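Local coordinates for putative archaeal ammonia monooxygenase subunit B (Candidatus Nitrosocaldus yellowstonii, PDB 4O65), which probably serves as the copper-binding, cupredoxin-containing B subunit of a membrane-bound ammonia monooxygenase that oxidises ammonia, at residues 131-134 with 135-138. Sequence-based numbering, arbitrary orientation.
Sequences LNIA and SVGP. Unlike the reference sequence in segment 131-134: I133 (reference Val).
A tight turn closes the beta hairpin of strands 123-133 and 137-149, and a classic beta bulge at its mouth sets V136 and G137 together against I133. The carbonyl oxygen of I133 takes both of their N-H groups: G137 N, 3.0 Å from I133 O, lies in the carbonyl plane, whereas V136 N, also 3.0 Å from I133 O, comes from above that plane. The V136 bond closes a turn whose middle residues, A134 and S135, have the backbone angles of type II. S135, third in the turn, has the positive phi (77°) that type II needs, less usual for a residue with a side chain; its small hydroxymethyl group swings OG between backbone N and carbonyl carbon, and OG donates to A134 O at 2.7 Å, well off the line of the C=O bond.

In this cupredoxin domain the hairpin's first strand also carries the copper ligands H126 and H128, farther from the turn. The ladder continues with a nearly straight bond from I133 N to G137 O (2.8 Å, 170° at the hydrogen). G137 is extended with phi 140°, where a beta carbon would press on the preceding carbonyl and on the ring of P138, so glycine suits the place. P138 has no N-H to offer, which loses no bond to the partner strand in a non-hydrogen-bonded pair with N132; its CA instead makes a CA-H...O contact with L131 O (3.2 Å). N132 lays OD1 alongside the proline, 4.0 Å from P138 CB, while its ND2 is hydrogen-bonded to Q130 OE1. On the other face of the sheet, the branched side chains of I133 and V136 run side by side, I133 CG2 meeting V136 CG2 at 3.7 Å. Buried I133 also packs against V12 and L74, and F11 touches both aliphatic side chains.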
loop_
_atom_site.group_PDB
_atom_site.type_symbol
_atom_site.label_atom_id
_atom_site.label_comp_id
_atom_site.label_asym_id
_atom_site.label_seq_id
_atom_site.Cartn_x
_atom_site.Cartn_y
_atom_site.Cartn_z
ATOM N N LEU A 131 -5.902 -9.520 0.505
ATOM C CA LEU A 131 -6.132 -10.071 -0.823
ATOM C C LEU A 131 -7.617 -10.106 -1.051
ATOM O O LEU A 131 -8.363 -10.472 -0.123
ATOM C CB LEU A 131 -5.563 -11.516 -0.851
ATOM C CG LEU A 131 -5.715 -12.209 -2.214
ATOM C CD1 LEU A 131 -4.908 -11.492 -3.285
ATOM C CD2 LEU A 131 -5.363 -13.724 -2.098
ATOM N N ASN A 132 -8.092 -9.716 -2.249
ATOM C CA ASN A 132 -9.485 -9.961 -2.624
ATOM C C ASN A 132 -9.553 -10.899 -3.779
ATOM O O ASN A 132 -8.964 -10.630 -4.820
ATOM C CB ASN A 132 -10.228 -8.686 -2.953
ATOM C CG ASN A 132 -10.807 -8.080 -1.685
ATOM O OD1 ASN A 132 -11.876 -8.538 -1.132
ATOM N ND2 ASN A 132 -10.042 -7.215 -1.141
ATOM N N ILE A 133 -10.193 -12.041 -3.541
ATOM C CA ILE A 133 -10.331 -13.046 -4.578
ATOM C C ILE A 133 -11.697 -12.793 -5.222
ATOM O O ILE A 133 -12.733 -12.824 -4.524
ATOM C CB ILE A 133 -10.295 -14.462 -3.996
ATOM C CG1 ILE A 133 -8.947 -14.658 -3.249
ATOM C CG2 ILE A 133 -10.547 -15.475 -5.155
ATOM C CD1 ILE A 133 -8.922 -15.870 -2.352
ATOM N N ALA A 134 -11.706 -12.542 -6.543
ATOM C CA ALA A 134 -12.974 -12.191 -7.252
ATOM C C ALA A 134 -13.939 -13.349 -7.082
ATOM O O ALA A 134 -13.560 -14.527 -7.290
ATOM C CB ALA A 134 -12.686 -11.988 -8.755
ATOM N N SER A 135 -15.180 -13.014 -6.687
ATOM C CA SER A 135 -16.294 -13.980 -6.519
ATOM C C SER A 135 -16.190 -14.814 -5.235
ATOM O O SER A 135 -17.024 -15.687 -4.970
ATOM C CB SER A 135 -16.500 -14.926 -7.749
ATOM O OG SER A 135 -15.666 -16.100 -7.716
ATOM N N VAL A 136 -15.150 -14.544 -4.442
ATOM C CA VAL A 136 -14.971 -15.340 -3.209
ATOM C C VAL A 136 -14.971 -14.448 -1.966
ATOM O O VAL A 136 -15.813 -14.667 -1.066
ATOM C CB VAL A 136 -13.648 -16.176 -3.294
ATOM C CG1 VAL A 136 -13.480 -16.971 -2.014
ATOM C CG2 VAL A 136 -13.745 -17.158 -4.462
ATOM N N GLY A 137 -14.041 -13.495 -1.891
ATOM C CA GLY A 137 -13.938 -12.630 -0.711
ATOM C C GLY A 137 -12.483 -12.383 -0.332
ATOM O O GLY A 137 -11.536 -12.659 -1.139
ATOM N N PRO A 138 -12.283 -11.949 0.922
ATOM C CA PRO A 138 -10.995 -11.413 1.365
ATOM C C PRO A 138 -10.143 -12.461 2.093
ATOM O O PRO A 138 -10.623 -13.543 2.533
ATOM C CB PRO A 138 -11.408 -10.335 2.401
ATOM C CG PRO A 138 -12.629 -11.010 3.084
ATOM C CD PRO A 138 -13.366 -11.634 1.890
#